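Local structure of Endonuclease/exonuclease/phosphatase (4RUW) at residues Arg54-Met59 and Pro189-Val194; Val151-Pro156 and Val184-Pro189; Pro277-Ser282 and Arg293-Val298; Ala378-Leu383 and Leu391-Asp396; Val382-Ala387 and Arg418-Leu423. The protein belongs to the endonuclease/exonuclease/phosphatase family, pairing a DNase I-like two-sheet domain with an Ig-like domain, and holds a zinc ion in this crystal. All blocks are in the same frame, centred on the assembly; numbering follows the deposited sequence. Where two conformers were deposited one is given.

Contact 1. Residues Arg54-Met59 and Pro189-Val194; sequences RDLRVM and PGLGDV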
# COMPACT_ATOMS: atom_id res chain seq x y z
N ARG A 54 -6.55 -15.75 13.75
CA ARG A 54 -6.34 -15.41 12.38
C ARG A 54 -5.89 -13.97 12.15
O ARG A 54 -5.88 -13.53 11.05
CB ARG A 54 -7.57 -15.73 11.56
CG ARG A 54 -8.02 -17.17 11.71
CD ARG A 54 -7.19 -18.05 10.84
NE ARG A 54 -7.57 -17.95 9.45
CZ ARG A 54 -7.13 -18.76 8.51
NH1 ARG A 54 -6.28 -19.70 8.80
NH2 ARG A 54 -7.54 -18.62 7.28
N ASP A 55 -5.50 -13.29 13.23
CA ASP A 55 -5.02 -11.91 13.16
C ASP A 55 -3.60 -11.78 12.66
O ASP A 55 -2.75 -12.62 12.93
CB ASP A 55 -5.12 -11.25 14.54
CG ASP A 55 -6.55 -11.01 14.98
OD1 ASP A 55 -7.44 -10.94 14.11
OD2 ASP A 55 -6.78 -10.89 16.20
N LEU A 56 -3.36 -10.69 11.93
CA LEU A 56 -2.03 -10.36 11.46
C LEU A 56 -1.84 -8.85 11.51
O LEU A 56 -2.61 -8.12 10.90
CB LEU A 56 -1.85 -10.82 10.02
CG LEU A 56 -0.46 -10.62 9.42
CD1 LEU A 56 0.55 -11.55 10.09
CD2 LEU A 56 -0.50 -10.85 7.91
N ARG A 57 -0.83 -8.38 12.23
CA ARG A 57 -0.51 -6.97 12.25
C ARG A 57 0.69 -6.72 11.35
O ARG A 57 1.76 -7.30 11.54
CB ARG A 57 -0.24 -6.47 13.68
CG ARG A 57 0.18 -5.01 13.73
CD ARG A 57 0.24 -4.46 15.15
NE ARG A 57 -1.08 -4.03 15.58
CZ ARG A 57 -1.31 -3.16 16.56
NH1 ARG A 57 -0.31 -2.63 17.25
NH2 ARG A 57 -2.56 -2.82 16.85
N VAL A 58 0.48 -5.87 10.35
CA VAL A 58 1.49 -5.56 9.35
C VAL A 58 1.80 -4.08 9.43
O VAL A 58 0.88 -3.25 9.39
CB VAL A 58 0.98 -5.88 7.92
CG1 VAL A 58 2.01 -5.46 6.87
CG2 VAL A 58 0.65 -7.35 7.81
N MSE A 59 3.08 -3.77 9.53
CA MSE A 59 3.52 -2.39 9.59
C MSE A 59 4.41 -2.08 8.40
O MSE A 59 5.18 -2.94 7.96
CB MSE A 59 4.28 -2.18 10.89
CG MSE A 59 4.87 -0.78 11.09
SE MSE A 59 5.70 -0.54 12.82
CE MSE A 59 5.96 1.39 12.71
N PRO A 189 1.94 -18.51 12.44
CA PRO A 189 1.14 -19.47 13.22
C PRO A 189 -0.34 -19.11 13.19
O PRO A 189 -0.70 -17.95 13.44
CB PRO A 189 1.70 -19.32 14.64
CG PRO A 189 3.10 -18.84 14.43
CD PRO A 189 3.05 -17.95 13.22
N GLY A 190 -1.19 -20.08 12.87
CA GLY A 190 -2.63 -19.88 12.80
C GLY A 190 -3.14 -19.47 11.42
O GLY A 190 -4.30 -19.71 11.10
N LEU A 191 -2.28 -18.85 10.62
CA LEU A 191 -2.67 -18.37 9.30
C LEU A 191 -2.06 -19.20 8.20
O LEU A 191 -2.69 -19.43 7.17
CB LEU A 191 -2.24 -16.92 9.09
CG LEU A 191 -3.07 -15.81 9.73
CD1 LEU A 191 -2.87 -15.76 11.23
CD2 LEU A 191 -2.75 -14.46 9.09
N GLY A 192 -0.83 -19.64 8.40
CA GLY A 192 -0.09 -20.29 7.34
C GLY A 192 0.76 -19.30 6.58
O GLY A 192 1.09 -18.22 7.09
N ASP A 193 1.11 -19.64 5.35
CA ASP A 193 2.02 -18.82 4.56
C ASP A 193 1.36 -17.53 4.10
O ASP A 193 0.25 -17.53 3.57
CB ASP A 193 2.50 -19.59 3.32
CG ASP A 193 3.45 -20.72 3.65
OD1 ASP A 193 3.80 -20.91 4.84
OD2 ASP A 193 3.87 -21.41 2.70
N VAL A 194 2.08 -16.42 4.28
CA VAL A 194 1.64 -15.12 3.77
C VAL A 194 2.80 -14.58 2.95
O VAL A 194 3.92 -14.48 3.45
CB VAL A 194 1.29 -14.15 4.92
CG1 VAL A 194 0.94 -12.78 4.35
CG2 VAL A 194 0.15 -14.70 5.76
O HOH W 1 -5.31 -20.23 5.93

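Contact 2. Residues Val151-Pro156 and Val184-Pro189; sequences VMSRHP and VTVDVP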
# COMPACT_ATOMS: atom_id res chain seq x y z
N VAL A 151 12.45 -6.62 5.23
CA VAL A 151 11.35 -7.28 5.92
C VAL A 151 11.90 -7.85 7.22
O VAL A 151 12.90 -8.56 7.20
CB VAL A 151 10.71 -8.40 5.08
CG1 VAL A 151 9.68 -9.18 5.92
CG2 VAL A 151 10.07 -7.83 3.83
N MSE A 152 11.26 -7.51 8.33
CA MSE A 152 11.57 -8.12 9.63
C MSE A 152 10.32 -8.80 10.14
O MSE A 152 9.22 -8.28 10.01
CB MSE A 152 12.05 -7.09 10.65
CG MSE A 152 13.27 -6.27 10.22
SE MSE A 152 13.93 -5.02 11.56
CE MSE A 152 14.73 -6.30 12.80
N SER A 153 10.50 -9.96 10.74
CA SER A 153 9.36 -10.77 11.11
C SER A 153 9.61 -11.55 12.39
O SER A 153 10.73 -11.99 12.66
CB SER A 153 9.06 -11.73 9.96
OG SER A 153 8.04 -12.64 10.28
N ARG A 154 8.56 -11.70 13.19
CA ARG A 154 8.61 -12.58 14.36
C ARG A 154 8.41 -14.04 13.96
O ARG A 154 8.56 -14.94 14.77
CB ARG A 154 7.53 -12.18 15.37
CG ARG A 154 7.83 -10.91 16.13
CD ARG A 154 6.78 -10.62 17.18
NE ARG A 154 7.11 -9.46 17.99
CZ ARG A 154 6.78 -9.33 19.27
NH1 ARG A 154 6.13 -10.29 19.90
NH2 ARG A 154 7.13 -8.23 19.94
N HIS A 155 8.08 -14.26 12.69
CA HIS A 155 7.73 -15.59 12.21
C HIS A 155 8.68 -16.02 11.11
O HIS A 155 9.15 -15.19 10.34
CB HIS A 155 6.29 -15.59 11.73
CG HIS A 155 5.34 -14.98 12.70
ND1 HIS A 155 5.11 -15.53 13.94
CD2 HIS A 155 4.63 -13.83 12.66
CE1 HIS A 155 4.26 -14.77 14.60
NE2 HIS A 155 3.95 -13.73 13.85
N PRO A 156 9.00 -17.31 11.03
CA PRO A 156 10.03 -17.76 10.09
C PRO A 156 9.66 -17.57 8.63
O PRO A 156 8.48 -17.58 8.25
CB PRO A 156 10.18 -19.25 10.41
CG PRO A 156 8.93 -19.63 11.08
CD PRO A 156 8.45 -18.42 11.83
N VAL A 184 9.17 -12.12 0.09
CA VAL A 184 9.50 -13.23 0.96
C VAL A 184 8.22 -13.79 1.57
O VAL A 184 7.28 -13.06 1.82
CB VAL A 184 10.52 -12.82 2.05
CG1 VAL A 184 9.91 -11.83 3.04
CG2 VAL A 184 11.10 -14.05 2.74
N THR A 185 8.18 -15.10 1.77
CA THR A 185 7.03 -15.73 2.38
C THR A 185 7.28 -15.92 3.87
O THR A 185 8.34 -16.41 4.27
CB THR A 185 6.73 -17.09 1.73
OG1 THR A 185 6.42 -16.86 0.35
CG2 THR A 185 5.56 -17.77 2.40
N VAL A 186 6.30 -15.53 4.68
CA VAL A 186 6.37 -15.72 6.12
C VAL A 186 5.35 -16.78 6.54
O VAL A 186 4.21 -16.77 6.08
CB VAL A 186 6.05 -14.39 6.84
CG1 VAL A 186 6.05 -14.58 8.34
CG2 VAL A 186 7.06 -13.33 6.44
N ASP A 187 5.77 -17.71 7.40
CA ASP A 187 4.87 -18.74 7.90
C ASP A 187 4.31 -18.32 9.26
O ASP A 187 4.98 -18.42 10.28
CB ASP A 187 5.62 -20.07 8.02
CG ASP A 187 4.70 -21.21 8.41
OD1 ASP A 187 3.47 -21.02 8.41
OD2 ASP A 187 5.22 -22.30 8.71
N VAL A 188 3.09 -17.80 9.24
CA VAL A 188 2.49 -17.21 10.43
C VAL A 188 1.62 -18.24 11.17
O VAL A 188 0.68 -18.78 10.59
CB VAL A 188 1.62 -16.01 10.06
CG1 VAL A 188 1.04 -15.36 11.30
CG2 VAL A 188 2.44 -15.00 9.25
N PRO A 189 1.94 -18.51 12.44
CA PRO A 189 1.14 -19.47 13.22
C PRO A 189 -0.34 -19.11 13.19
O PRO A 189 -0.70 -17.95 13.44
CB PRO A 189 1.70 -19.32 14.64
CG PRO A 189 3.10 -18.84 14.43
CD PRO A 189 3.05 -17.95 13.22

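Contact 3. Residues Pro277-Ser282 and Arg293-Val298; sequences PTMTAS and RRIDYV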
# COMPACT_ATOMS: atom_id res chain seq x y z
N PRO A 277 -2.34 10.91 6.48
CA PRO A 277 -1.18 11.23 5.65
C PRO A 277 0.05 10.61 6.30
O PRO A 277 0.07 10.40 7.51
CB PRO A 277 -1.12 12.76 5.70
CG PRO A 277 -1.72 13.10 7.04
CD PRO A 277 -2.81 12.08 7.25
N THR A 278 1.06 10.29 5.49
CA THR A 278 2.19 9.52 5.98
C THR A 278 3.49 10.29 5.92
O THR A 278 4.54 9.77 6.27
CB THR A 278 2.29 8.15 5.28
OG1 THR A 278 2.46 8.34 3.87
CG2 THR A 278 1.03 7.34 5.54
N MSE A 279 3.42 11.54 5.45
CA MSE A 279 4.51 12.47 5.63
C MSE A 279 4.35 13.10 7.00
O MSE A 279 3.32 13.71 7.27
CB MSE A 279 4.47 13.56 4.56
CG MSE A 279 4.64 13.05 3.14
SE MSE A 279 6.27 12.01 2.94
CE MSE A 279 7.57 13.34 3.54
N THR A 280 5.35 12.93 7.86
CA THR A 280 5.26 13.41 9.23
C THR A 280 4.84 14.87 9.32
O THR A 280 3.96 15.23 10.10
CB THR A 280 6.60 13.21 9.94
OG1 THR A 280 6.93 11.82 9.88
CG2 THR A 280 6.54 13.67 11.39
N ALA A 281 5.43 15.69 8.46
CA ALA A 281 5.16 17.12 8.48
C ALA A 281 3.73 17.48 8.07
O ALA A 281 3.26 18.57 8.36
CB ALA A 281 6.16 17.85 7.60
N SER A 282 3.04 16.55 7.40
CA SER A 282 1.67 16.80 6.98
C SER A 282 0.64 16.43 8.04
O SER A 282 -0.51 16.86 7.97
CB SER A 282 1.35 16.05 5.69
OG SER A 282 2.03 16.63 4.59
N ARG A 293 -1.50 13.66 1.31
CA ARG A 293 -0.13 13.14 1.28
C ARG A 293 0.03 11.82 2.03
O ARG A 293 0.87 11.67 2.93
CB ARG A 293 0.86 14.21 1.75
CG ARG A 293 1.01 15.32 0.72
CD ARG A 293 2.07 16.33 1.11
NE ARG A 293 2.36 17.20 -0.01
CZ ARG A 293 3.11 18.29 0.06
NH1 ARG A 293 3.65 18.64 1.23
NH2 ARG A 293 3.32 19.02 -1.02
N ARG A 294 -0.82 10.87 1.65
CA ARG A 294 -0.75 9.49 2.11
C ARG A 294 -0.11 8.71 0.97
O ARG A 294 -0.75 8.51 -0.07
CB ARG A 294 -2.15 8.97 2.43
CG ARG A 294 -2.18 7.55 2.98
CD ARG A 294 -3.57 7.15 3.42
NE ARG A 294 -4.48 6.97 2.29
CZ ARG A 294 -4.76 5.79 1.74
NH1 ARG A 294 -4.18 4.68 2.19
NH2 ARG A 294 -5.62 5.72 0.72
N ILE A 295 1.14 8.31 1.16
CA ILE A 295 1.92 7.71 0.07
C ILE A 295 2.58 6.40 0.49
O ILE A 295 3.27 5.77 -0.33
CB ILE A 295 2.97 8.70 -0.50
CG1 ILE A 295 3.97 9.13 0.58
CG2 ILE A 295 2.30 9.92 -1.15
CD1 ILE A 295 5.13 9.94 0.04
N ASP A 296 2.38 5.99 1.74
CA ASP A 296 2.85 4.71 2.26
C ASP A 296 1.60 3.86 2.45
O ASP A 296 0.64 4.33 3.05
CB ASP A 296 3.53 4.90 3.60
CG ASP A 296 4.81 5.73 3.50
OD1 ASP A 296 4.75 6.98 3.55
OD2 ASP A 296 5.90 5.12 3.43
N TYR A 297 1.61 2.64 1.92
CA TYR A 297 0.41 1.83 1.85
C TYR A 297 0.64 0.40 2.33
O TYR A 297 1.76 -0.13 2.24
CB TYR A 297 -0.05 1.71 0.39
CG TYR A 297 -0.48 2.98 -0.30
CD1 TYR A 297 -1.82 3.34 -0.36
CD2 TYR A 297 0.45 3.80 -0.92
CE1 TYR A 297 -2.22 4.48 -1.01
CE2 TYR A 297 0.06 4.95 -1.58
CZ TYR A 297 -1.28 5.29 -1.62
OH TYR A 297 -1.70 6.41 -2.28
N VAL A 298 -0.44 -0.23 2.77
CA VAL A 298 -0.51 -1.68 2.90
C VAL A 298 -1.70 -2.15 2.07
O VAL A 298 -2.84 -1.81 2.39
CB VAL A 298 -0.65 -2.13 4.38
CG1 VAL A 298 -0.78 -3.64 4.44
CG2 VAL A 298 0.52 -1.63 5.19
O HOH W 2 4.39 17.43 3.72

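Contact 4. Residues Ala378-Leu383 and Leu391-Asp396; sequences AVRAVL and LRTVTD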
# COMPACT_ATOMS: atom_id res chain seq x y z
N ALA A 378 -21.27 10.05 -7.08
CA ALA A 378 -21.10 8.87 -6.24
C ALA A 378 -20.73 7.68 -7.12
O ALA A 378 -21.07 7.65 -8.30
CB ALA A 378 -22.38 8.58 -5.47
N VAL A 379 -20.03 6.72 -6.54
CA VAL A 379 -19.82 5.44 -7.20
C VAL A 379 -20.78 4.43 -6.59
O VAL A 379 -20.84 4.27 -5.37
CB VAL A 379 -18.35 4.97 -7.14
CG1 VAL A 379 -18.22 3.53 -7.64
CG2 VAL A 379 -17.46 5.91 -7.96
N ARG A 380 -21.56 3.78 -7.45
CA ARG A 380 -22.57 2.84 -6.98
C ARG A 380 -22.31 1.47 -7.58
O ARG A 380 -22.05 1.33 -8.77
CB ARG A 380 -23.96 3.35 -7.36
CG ARG A 380 -25.09 2.40 -7.02
CD ARG A 380 -26.42 3.12 -7.15
NE ARG A 380 -26.47 4.25 -6.23
CZ ARG A 380 -27.14 5.38 -6.45
NH1 ARG A 380 -27.85 5.53 -7.57
NH2 ARG A 380 -27.12 6.35 -5.55
N ALA A 381 -22.36 0.46 -6.72
CA ALA A 381 -22.23 -0.92 -7.15
C ALA A 381 -23.55 -1.64 -6.95
O ALA A 381 -24.19 -1.49 -5.90
CB ALA A 381 -21.15 -1.62 -6.37
N VAL A 382 -23.95 -2.40 -7.96
CA VAL A 382 -25.17 -3.19 -7.85
C VAL A 382 -24.88 -4.64 -8.24
O VAL A 382 -24.37 -4.91 -9.33
CB VAL A 382 -26.29 -2.64 -8.76
CG1 VAL A 382 -27.60 -3.39 -8.51
CG2 VAL A 382 -26.50 -1.14 -8.52
N LEU A 383 -25.15 -5.56 -7.33
CA LEU A 383 -25.16 -6.96 -7.62
C LEU A 383 -26.56 -7.33 -8.14
O LEU A 383 -27.53 -7.04 -7.50
CB LEU A 383 -24.80 -7.76 -6.37
CG LEU A 383 -24.72 -9.26 -6.46
CD1 LEU A 383 -23.68 -9.74 -7.43
CD2 LEU A 383 -24.55 -9.92 -5.10
N LEU A 391 -29.94 -7.19 -6.30
CA LEU A 391 -29.89 -8.02 -5.10
C LEU A 391 -29.34 -7.22 -3.92
O LEU A 391 -29.79 -7.38 -2.79
CB LEU A 391 -29.02 -9.25 -5.34
CG LEU A 391 -29.51 -10.18 -6.45
CD1 LEU A 391 -28.53 -11.32 -6.67
CD2 LEU A 391 -30.90 -10.72 -6.14
N ARG A 392 -28.37 -6.36 -4.19
CA ARG A 392 -27.86 -5.44 -3.18
C ARG A 392 -27.15 -4.30 -3.89
O ARG A 392 -26.52 -4.50 -4.93
CB ARG A 392 -26.91 -6.13 -2.21
CG ARG A 392 -26.46 -5.24 -1.06
CD ARG A 392 -25.74 -6.02 0.03
NE ARG A 392 -26.64 -6.93 0.72
CZ ARG A 392 -27.24 -6.67 1.88
NH1 ARG A 392 -27.04 -5.51 2.48
NH2 ARG A 392 -28.04 -7.58 2.43
N THR A 393 -27.26 -3.11 -3.31
CA THR A 393 -26.65 -1.90 -3.83
C THR A 393 -25.77 -1.29 -2.75
O THR A 393 -26.20 -1.18 -1.59
CB THR A 393 -27.74 -0.89 -4.24
OG1 THR A 393 -28.56 -1.48 -5.26
CG2 THR A 393 -27.12 0.39 -4.77
N VAL A 394 -24.54 -0.94 -3.10
CA VAL A 394 -23.63 -0.30 -2.16
C VAL A 394 -23.04 0.93 -2.84
O VAL A 394 -22.57 0.85 -3.98
CB VAL A 394 -22.52 -1.27 -1.70
CG1 VAL A 394 -21.53 -0.58 -0.78
CG2 VAL A 394 -23.13 -2.49 -1.01
N THR A 395 -23.07 2.06 -2.15
CA THR A 395 -22.69 3.33 -2.75
C THR A 395 -21.60 4.02 -1.93
O THR A 395 -21.61 3.95 -0.70
CB THR A 395 -23.91 4.26 -2.88
OG1 THR A 395 -24.94 3.59 -3.61
CG2 THR A 395 -23.55 5.56 -3.60
N ASP A 396 -20.65 4.66 -2.61
CA ASP A 396 -19.66 5.49 -1.95
C ASP A 396 -19.72 6.91 -2.50
O ASP A 396 -19.66 7.12 -3.71
CB ASP A 396 -18.27 4.92 -2.15
CG ASP A 396 -17.24 5.53 -1.21
OD1 ASP A 396 -17.55 5.69 -0.02
OD2 ASP A 396 -16.13 5.85 -1.65

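Contact 5. Residues Val382-Ala387 and Arg418-Leu423; sequences VLRNRA and RLEACL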
# COMPACT_ATOMS: atom_id res chain seq x y z
N VAL A 382 -23.95 -2.40 -7.96
CA VAL A 382 -25.17 -3.19 -7.85
C VAL A 382 -24.88 -4.64 -8.24
O VAL A 382 -24.37 -4.91 -9.33
CB VAL A 382 -26.29 -2.64 -8.76
CG1 VAL A 382 -27.60 -3.39 -8.51
CG2 VAL A 382 -26.50 -1.14 -8.52
N LEU A 383 -25.15 -5.56 -7.33
CA LEU A 383 -25.16 -6.96 -7.62
C LEU A 383 -26.56 -7.33 -8.14
O LEU A 383 -27.53 -7.04 -7.50
CB LEU A 383 -24.80 -7.76 -6.37
CG LEU A 383 -24.72 -9.26 -6.46
CD1 LEU A 383 -23.68 -9.74 -7.43
CD2 LEU A 383 -24.55 -9.92 -5.10
N ARG A 384 -26.60 -7.86 -9.36
CA ARG A 384 -27.86 -8.18 -10.02
C ARG A 384 -27.95 -9.66 -10.34
O ARG A 384 -26.93 -10.30 -10.58
CB ARG A 384 -27.99 -7.38 -11.32
CG ARG A 384 -27.99 -5.88 -11.13
CD ARG A 384 -28.21 -5.15 -12.46
NE ARG A 384 -28.14 -3.70 -12.28
CZ ARG A 384 -29.15 -2.96 -11.83
NH1 ARG A 384 -30.30 -3.52 -11.51
NH2 ARG A 384 -28.99 -1.66 -11.69
N ASN A 385 -29.16 -10.20 -10.36
CA ASN A 385 -29.36 -11.57 -10.83
C ASN A 385 -29.37 -11.61 -12.35
O ASN A 385 -29.23 -10.58 -13.01
CB ASN A 385 -30.62 -12.21 -10.23
CG ASN A 385 -31.91 -11.50 -10.62
OD1 ASN A 385 -31.97 -10.77 -11.61
ND2 ASN A 385 -32.96 -11.72 -9.83
N ARG A 386 -29.55 -12.80 -12.92
CA ARG A 386 -29.52 -12.94 -14.37
C ARG A 386 -30.66 -12.17 -15.05
O ARG A 386 -30.52 -11.74 -16.19
CB ARG A 386 -29.54 -14.42 -14.78
CG ARG A 386 -30.72 -15.21 -14.26
CD ARG A 386 -30.59 -16.67 -14.67
NE ARG A 386 -30.11 -16.81 -16.04
CZ ARG A 386 -29.03 -17.51 -16.38
NH1 ARG A 386 -28.32 -18.14 -15.46
NH2 ARG A 386 -28.66 -17.57 -17.66
N ALA A 387 -31.75 -11.98 -14.32
CA ALA A 387 -32.89 -11.21 -14.82
C ALA A 387 -32.60 -9.70 -14.79
O ALA A 387 -33.32 -8.92 -15.41
CB ALA A 387 -34.14 -11.53 -14.02
N ARG A 418 -24.44 -10.77 -12.04
CA ARG A 418 -23.50 -9.81 -12.59
C ARG A 418 -23.28 -8.66 -11.62
O ARG A 418 -24.13 -8.39 -10.76
CB ARG A 418 -23.98 -9.29 -13.95
CG ARG A 418 -25.33 -8.63 -13.89
CD ARG A 418 -26.14 -8.96 -15.13
NE ARG A 418 -26.34 -10.40 -15.29
CZ ARG A 418 -26.40 -11.01 -16.46
NH1 ARG A 418 -26.27 -10.31 -17.58
NH2 ARG A 418 -26.59 -12.32 -16.53
N LEU A 419 -22.15 -7.99 -11.77
CA LEU A 419 -21.81 -6.86 -10.93
C LEU A 419 -21.71 -5.63 -11.82
O LEU A 419 -21.03 -5.65 -12.85
CB LEU A 419 -20.48 -7.10 -10.22
CG LEU A 419 -19.96 -5.97 -9.34
CD1 LEU A 419 -20.94 -5.68 -8.22
CD2 LEU A 419 -18.58 -6.28 -8.77
N GLU A 420 -22.41 -4.57 -11.42
CA GLU A 420 -22.41 -3.30 -12.12
C GLU A 420 -21.73 -2.25 -11.24
O GLU A 420 -21.95 -2.22 -10.03
CB GLU A 420 -23.85 -2.87 -12.45
CG GLU A 420 -23.96 -1.53 -13.19
CD GLU A 420 -25.38 -1.20 -13.62
OE1 GLU A 420 -26.33 -1.90 -13.19
OE2 GLU A 420 -25.56 -0.23 -14.38
N ALA A 421 -20.90 -1.41 -11.85
CA ALA A 421 -20.36 -0.25 -11.16
C ALA A 421 -20.66 0.98 -12.00
O ALA A 421 -20.37 1.02 -13.19
CB ALA A 421 -18.86 -0.39 -10.95
N CYS A 422 -21.22 2.00 -11.35
CA CYS A 422 -21.62 3.22 -12.03
C CYS A 422 -21.02 4.46 -11.39
O CYS A 422 -20.72 4.48 -10.19
CB CYS A 422 -23.14 3.39 -11.99
SG CYS A 422 -24.06 2.13 -12.86
N LEU A 423 -20.85 5.50 -12.19
CA LEU A 423 -20.61 6.82 -11.67
C LEU A 423 -21.95 7.55 -11.80
O LEU A 423 -22.51 7.64 -12.89
CB LEU A 423 -19.53 7.54 -12.48
CG LEU A 423 -19.19 8.94 -11.95
CD1 LEU A 423 -18.59 8.87 -10.54
CD2 LEU A 423 -18.26 9.67 -12.91

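Contact 1. Residues Arg54-Met59 and Pro189-Val194
At one end of the DNase I-like sandwich, Arg54, Asp55 and Leu56, where strand 55-62 of one sheet begins, meet the classic beta bulge of the other, in which Leu191 and Gly192 both face Val188. Leu191 has the largest share of the contact: its CD1 lies 3.6 Å from both Arg54 C and Asp55 O, while CD2 reaches Leu56 CB at 3.9 Å. Leu56 CD2 touches Val194 CG1 at 4.3 Å. The Arg54 chain is bent at chi2 and chi3, which turns CD and NE back toward the bulge; NH1 donates to an in-plane lone pair of Gly190 O (3.0 Å, N-H...O 147°). Water 1 accepts from Arg54 NH2 and donates to Leu191 O, a second bridge to the bulge. NE and NH2 also bond Leu330 O and Gly331 O, at the end of strand 324-330 and just beyond it. Leu56 packs also on Val188 of strand 179-188 and, with Val194, on Phe304 of strand 304-311.

Contact 2. Residues Val151-Pro156 and Val184-Pro189
Val151-Pro156 and Val184-Pro189 approach most closely where His155 and Pro156 pass Val188 and Asp187, and one backbone bond joins them: Asp187 N to Pro156 O, 2.8 Å and almost straight at 177°. Pro156 O also receives a CA-H...O contact from Val186 CA. The His155 imidazole lies between Val188 CG1, 4.1 Å above one face and offset toward the rim, and CB of its neighbour Arg154 over the centre of the other. Pro189 CD comes up obliquely, 3.3 Å from His155 ND1, while NE2 is hydrogen-bonded to Asp90 OD1. At Arg154-Pro156 the chain leaves strand 146-153 of one sheet of the DNase I-like sandwich for strand 157-166 of the other, and the Asp187-Pro156 bond lies at the start of the 157-166/179-188 pairing. On strand 146-153, Ser153 OG, anti to its backbone N (chi1 175°), donates to His155 O, two residues on, at 2.8 Å. Between the sheets Val184 CG1 meets Val151 CG1 at 3.9 Å, with Val91 and Ala198 also against Val151.

Contact 3. Residues Pro277-Ser282 and Arg293-Val298
Thr278 OG1 is gripped by two partners of Arg293-Val298, donating to Asp296 OD1 at 2.7 Å and accepting from Ile295 N at 3.0 Å along a nearly straight bond (172°). Its place between the backbone N and carbonyl carbon (chi1 60°) turns the hydroxyl to both. Asp296 OD1 meets it with the anti lone pair, the one away from OD2, and is also bonded to His321 ND1, so this oxygen of a buried residue has two hydrogen-bond partners. The Thr278 amide is satisfied as well: it donates to Arg293 O at 2.9 Å. At the other end, water 2 accepts from Arg293 NH1 (2.9 Å) and lies 2.6 Å from Ser282 OG, to which it is hydrogen-bonded; Ser282 OG is also bonded to His290 ND1. Among apolar side chains, Met279 SE touches Ile295 CD1 at 3.7 Å. The contact ties the loop after helix 266-270 to the start of strand 296-300. Thr278 packs on Val324 of strand 324-330, Asp296 on Asn62 of strand 55-62, and Arg294 turns to Trp267 of helix 266-270 and forms a salt bridge with Asp265.

Contact 4. Residues Ala378-Leu383 and Leu391-Asp396
The Arg380 guanidinium meets Thr395 at its edge: NE donates to Thr395 OG1, which lies in the guanidinium plane, over 3.1 Å at 168°. Thr393 CG2 approaches the same group obliquely and packs against the aliphatic chain, 3.6 Å from Arg380 CG. CG of Arg380 is anti to the backbone N (chi1 176°), and the chain bends only at chi3, which brings NE round to the hydroxyl. Val382 lies alongside Thr393, pointing the same way, with CG2 3.9 Å from Thr393 OG1. Arg380, Val382, Thr393 and Thr395 thus form one side of the two strands. The other side carries Val379, Ala381, Leu383, Arg392, Val394 and Asp396 and turns to strands 360-367 and 405-410: Val379, Ala381 and Val394 rest on Val365, while Asp396 OD1 bonds Thr405 OG1 and OD2 the amide of Lys367. The end of Arg392 leads off to a salt bridge with Glu407 and a cation-pi contact with Trp409. Paired backbone bonds join Val379 with Asp396 and Ala381 with Val394, Ala381 N to Val394 O measuring 2.8 Å. Leu383 N donates to Arg392 O, and Leu383 O accepts from Leu391 N at 2.7 Å and weakly from Arg392 N. Leu391 and Arg392 both facing Leu383 make a classic beta bulge near the turn end of an antiparallel hairpin, whose strand 390-396 is outermost in a four-stranded sheet of the Ig-like domain.

Contact 5. Residues Val382-Ala387 and Arg418-Leu423
Arg384 overlaps Glu420 across the sheet, turning the edge of its guanidinium to OE1, while Val382 CG1 sits 3.7 Å above one face of the group, over its centre. NE donates to Glu420 OE1 at 2.7 Å, nearly in the guanidinium plane and close to the axis of the C-O bond; NH2 adds a weak bond to the same oxygen. The two planes lie 51° apart, and both bonds end on OE1. OE2 goes instead to Ser433 OG on strand 430-437, and Arg384 NH1 to Gly388 O in the hairpin turn. Beside them Arg418 CG, wedged between the backbone N and carbonyl carbon (chi1 58°), touches Arg384 CB at 3.9 Å. Its chain then folds over the turn, with NH2 3.7 Å from Arg386 CA and Arg386 O above one guanidinium face, while NH2 is bonded to Gly416 O. Antiparallel backbone bonds join Val382 with Glu420 and Arg384 with Arg418, Arg384 N to Arg418 O measuring 2.9 Å. On the opposite side Leu419 CD1 packs 3.7 Å from Val382 O and on Val340 of strand 334-342. With three arginines at this end of the sheet, Glu420 probably offsets part of the positive charge, and its carboxylate, shared between Arg384 and Ser433, links three adjacent strands through side chains.

Contacts 1, 2 and 3 belong to the DNase I-like domain, contacts 4 and 5 to the Ig-like one. Contacts 1 and 2 share Pro189, their centres about 8 Å apart; both close the end of the sandwich, contact 1 mixing leucine and valine with an arginine that bonds a carbonyl, contact 2 mixing valines and prolines with a histidine ring. Contact 3, the most buried, relies on a threonine hydroxyl and an aspartate, and touches contact 1 through Val58 and Val298. Contacts 4 and 5 pair the two edges of strand 378-384 with strands 390-396 and 418-424. Their partly exposed faces carry arginine, paired with a threonine hydroxyl in contact 4 and with a carboxylate in contact 5.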